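PDB 2WLR: thiosulfate sulfurtransferase YnjE from Escherichia coli, which catalyses transfer of the sulfane sulfur of thiosulfate to cyanide, giving thiocyanate and sulfite, through a cysteine persulfide intermediate. Local coordinates for residues T75-L81 and L100-L106. Coordinates in Å, arbitrary orientation, origin at the centre of the assembly. Residues are numbered along the deposited sequence.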
ATOM      1  N   THR A  75      17.517   2.561  24.226  1.00 27.16           N
ATOM      2  CA  THR A  75      16.823   2.603  25.524  1.00 26.61           C
ATOM      3  C   THR A  75      16.711   4.010  26.111  1.00 25.48           C
ATOM      4  O   THR A  75      15.618   4.441  26.508  1.00 24.27           O
ATOM      5  CB  THR A  75      17.535   1.685  26.568  1.00 27.04           C
ATOM      6  OG1 THR A  75      17.516   0.324  26.110  1.00 28.99           O
ATOM      7  CG2 THR A  75      16.863   1.762  27.924  1.00 26.61           C
ATOM      8  N   ASP A  76      17.835   4.728  26.141  1.00 24.99           N
ATOM      9  CA  ASP A  76      17.924   5.989  26.869  1.00 24.77           C
ATOM     10  C   ASP A  76      18.006   7.225  25.991  1.00 23.72           C
ATOM     11  O   ASP A  76      18.150   8.303  26.517  1.00 23.79           O
ATOM     12  CB  ASP A  76      19.148   5.984  27.806  1.00 25.38           C
ATOM     13  CG  ASP A  76      19.110   4.853  28.826  1.00 28.51           C
ATOM     14  OD1 ASP A  76      18.011   4.377  29.179  1.00 32.88           O
ATOM     15  OD2 ASP A  76      20.200   4.443  29.288  1.00 33.01           O
ATOM     16  N   ALA A  77      17.882   7.071  24.675  1.00 22.81           N
ATOM     17  CA  ALA A  77      17.877   8.239  23.783  1.00 22.03           C
ATOM     18  C   ALA A  77      16.535   8.973  23.901  1.00 21.50           C
ATOM     19  O   ALA A  77      15.518   8.323  24.097  1.00 22.30           O
ATOM     20  CB  ALA A  77      18.115   7.800  22.351  1.00 22.94           C
ATOM     21  N   PRO A  78      16.532  10.321  23.788  1.00 20.31           N
ATOM     22  CA  PRO A  78      15.249  11.057  23.831  1.00 18.91           C
ATOM     23  C   PRO A  78      14.259  10.614  22.741  1.00 17.81           C
ATOM     24  O   PRO A  78      14.636  10.425  21.598  1.00 15.09           O
ATOM     25  CB  PRO A  78      15.645  12.524  23.609  1.00 19.98           C
ATOM     26  CG  PRO A  78      17.162  12.560  23.586  1.00 20.41           C
ATOM     27  CD  PRO A  78      17.689  11.189  23.509  1.00 20.62           C
ATOM     28  N   VAL A  79      13.008  10.398  23.129  1.00 16.48           N
ATOM     29  CA  VAL A  79      11.924  10.296  22.146  1.00 16.32           C
ATOM     30  C   VAL A  79      10.917  11.382  22.456  1.00 13.86           C
ATOM     31  O   VAL A  79      10.632  11.664  23.617  1.00 14.53           O
ATOM     32  CB  VAL A  79      11.284   8.867  22.056  1.00 17.19           C
ATOM     33  CG1 VAL A  79      12.386   7.851  21.829  1.00 20.70           C
ATOM     34  CG2 VAL A  79      10.464   8.528  23.289  1.00 19.56           C
ATOM     35  N   ALA A  80      10.444  12.079  21.420  1.00 11.93           N
ATOM     36  CA  ALA A  80       9.492  13.172  21.603  1.00 11.56           C
ATOM     37  C   ALA A  80       8.223  12.837  20.840  1.00 10.09           C
ATOM     38  O   ALA A  80       8.261  12.647  19.617  1.00 10.32           O
ATOM     39  CB  ALA A  80      10.058  14.464  21.108  1.00 12.04           C
ATOM     40  N   LEU A  81       7.118  12.748  21.562  1.00  9.71           N
ATOM     41  CA  LEU A  81       5.822  12.360  21.013  1.00  9.99           C
ATOM     42  C   LEU A  81       5.017  13.561  20.598  1.00  9.37           C
ATOM     43  O   LEU A  81       5.129  14.651  21.174  1.00  9.73           O
ATOM     44  CB  LEU A  81       5.007  11.596  22.047  1.00 10.51           C
ATOM     45  CG  LEU A  81       5.681  10.438  22.778  1.00 14.47           C
ATOM     46  CD1 LEU A  81       4.696   9.692  23.640  1.00 15.27           C
ATOM     47  CD2 LEU A  81       6.371   9.505  21.853  1.00 16.05           C
ATOM     48  N   LEU A 100      11.621   2.343  27.571  1.00 18.75           N
ATOM     49  CA  LEU A 100      12.246   3.586  27.107  1.00 18.34           C
ATOM     50  C   LEU A 100      12.277   4.552  28.260  1.00 18.48           C
ATOM     51  O   LEU A 100      11.256   4.725  28.926  1.00 17.65           O
ATOM     52  CB  LEU A 100      11.484   4.203  25.935  1.00 18.85           C
ATOM     53  CG  LEU A 100      11.678   3.459  24.631  1.00 19.42           C
ATOM     54  CD1 LEU A 100      10.940   2.172  24.684  1.00 24.34           C
ATOM     55  CD2 LEU A 100      11.222   4.287  23.405  1.00 20.52           C
ATOM     56  N   THR A 101      13.434   5.180  28.491  1.00 18.70           N
ATOM     57  CA  THR A 101      13.640   5.984  29.714  1.00 19.01           C
ATOM     58  C   THR A 101      13.586   7.500  29.541  1.00 18.91           C
ATOM     59  O   THR A 101      13.621   8.234  30.525  1.00 19.26           O
ATOM     60  CB  THR A 101      14.982   5.607  30.393  1.00 18.83           C
ATOM     61  OG1 THR A 101      16.058   5.955  29.539  1.00 20.82           O
ATOM     62  CG2 THR A 101      15.047   4.098  30.664  1.00 19.66           C
ATOM     63  N   HIS A 102      13.466   7.985  28.309  1.00 18.07           N
ATOM     64  CA  HIS A 102      13.505   9.424  28.079  1.00 18.46           C
ATOM     65  C   HIS A 102      12.417   9.808  27.079  1.00 17.28           C
ATOM     66  O   HIS A 102      12.711   9.918  25.894  1.00 18.59           O
ATOM     67  CB  HIS A 102      14.880   9.808  27.533  1.00 19.15           C
ATOM     68  CG  HIS A 102      15.136  11.279  27.531  1.00 22.56           C
ATOM     69  ND1 HIS A 102      14.125  12.211  27.421  1.00 26.01           N
ATOM     70  CD2 HIS A 102      16.293  11.981  27.583  1.00 24.62           C
ATOM     71  CE1 HIS A 102      14.645  13.426  27.436  1.00 25.29           C
ATOM     72  NE2 HIS A 102      15.957  13.316  27.534  1.00 26.70           N
ATOM     73  N   ILE A 103      11.194   9.981  27.574  1.00 16.05           N
ATOM     74  CA  ILE A 103      10.002  10.219  26.745  1.00 16.52           C
ATOM     75  C   ILE A 103       9.445  11.587  27.055  1.00 16.87           C
ATOM     76  O   ILE A 103       9.010  11.858  28.172  1.00 17.76           O
ATOM     77  CB  ILE A 103       8.913   9.167  27.001  1.00 16.25           C
ATOM     78  CG1 ILE A 103       9.456   7.757  26.773  1.00 17.66           C
ATOM     79  CG2 ILE A 103       7.669   9.392  26.080  1.00 14.89           C
ATOM     80  CD1 ILE A 103       8.498   6.674  27.178  1.00 19.46           C
ATOM     81  N   SER A 104       9.485  12.468  26.055  1.00 16.87           N
ATOM     82  CA  SER A 104       9.026  13.858  26.166  1.00 16.97           C
ATOM     83  C   SER A 104       7.914  14.140  25.155  1.00 16.52           C
ATOM     84  O   SER A 104       7.596  13.280  24.329  1.00 15.09           O
ATOM     85  CB  SER A 104      10.177  14.796  25.827  1.00 17.47           C
ATOM     86  OG  SER A 104      11.271  14.626  26.709  1.00 19.57           O
ATOM     87  N   ILE A 105       7.342  15.330  25.235  1.00 16.07           N
ATOM     88  CA  ILE A 105       6.489  15.859  24.170  1.00 16.12           C
ATOM     89  C   ILE A 105       7.347  16.698  23.219  1.00 14.89           C
ATOM     90  O   ILE A 105       8.322  17.348  23.641  1.00 14.41           O
ATOM     91  CB  ILE A 105       5.353  16.698  24.756  1.00 16.86           C
ATOM     92  CG1 ILE A 105       4.286  16.975  23.720  1.00 20.28           C
ATOM     93  CG2 ILE A 105       5.872  18.021  25.303  1.00 21.22           C
ATOM     94  CD1 ILE A 105       2.965  17.301  24.336  1.00 25.53           C
ATOM     95  N   LEU A 106       7.032  16.641  21.926  1.00 12.74           N
ATOM     96  CA  LEU A 106       7.681  17.490  20.936  1.00 12.01           C
ATOM     97  C   LEU A 106       6.907  18.799  20.952  1.00 12.68           C
ATOM     98  O   LEU A 106       5.770  18.859  20.459  1.00 12.98           O
ATOM     99  CB  LEU A 106       7.707  16.829  19.553  1.00 11.57           C
ATOM    100  CG  LEU A 106       8.422  17.623  18.459  1.00 13.04           C
ATOM    101  CD1 LEU A 106       9.865  17.816  18.753  1.00 15.36           C
ATOM    102  CD2 LEU A 106       8.254  16.888  17.116  1.00 13.71           C
TER
HETATM  103  O   HOH W   1      14.179   6.698  25.735  1.00 17.42           O
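The shortest polar link lies where the segments enter the sheet: Thr101 OG1 donates to Asp76 OD1 at 2.5 Å, beside a backbone bond from Thr101 N to Thr75 O of 3.0 Å. Deeper in, the main chains form a regular parallel ladder. Val79 N donates to His102 O (2.8 Å), Ser104 N to Val79 O (2.8 Å), Leu81 N to Ser104 O (2.9 Å) and Leu106 N to Leu81 O (2.9 Å), all nearly linear. Where loop and ladder meet, a water takes the hydrogen of His102 N (3.0 Å) and lies 2.8 Å from Thr75 O and 2.7 Å from Ala77 O, spanning the one-residue register slip at Ala77. The imidazole of His102 lies flat against Pro78, whose CB sits 3.9 Å from the ring centroid in a CH-pi contact. On the face of Val79, Leu81 and Ile103, Val79 CG2 meets Ile103 CG1 at 3.7 Å and Leu81 CD1 reaches Ile103 CG2 at 3.9 Å. On the other face Ala80 CB touches Leu106 CB at 3.7 Å, while helix 12-17 covers Ala80 and Ser104 OG bonds to Lys8 O. These paired strands belong to a beta-alpha-beta unit, with helix 85-97 as crossover, in the first rhodanese domain, away from the active-site cysteine. The chemistry implies a pairing held chiefly by main-chain bonds, with Asp76-Thr101 at the exposed end and Leu81 and Ile103 packed under helix 85-97.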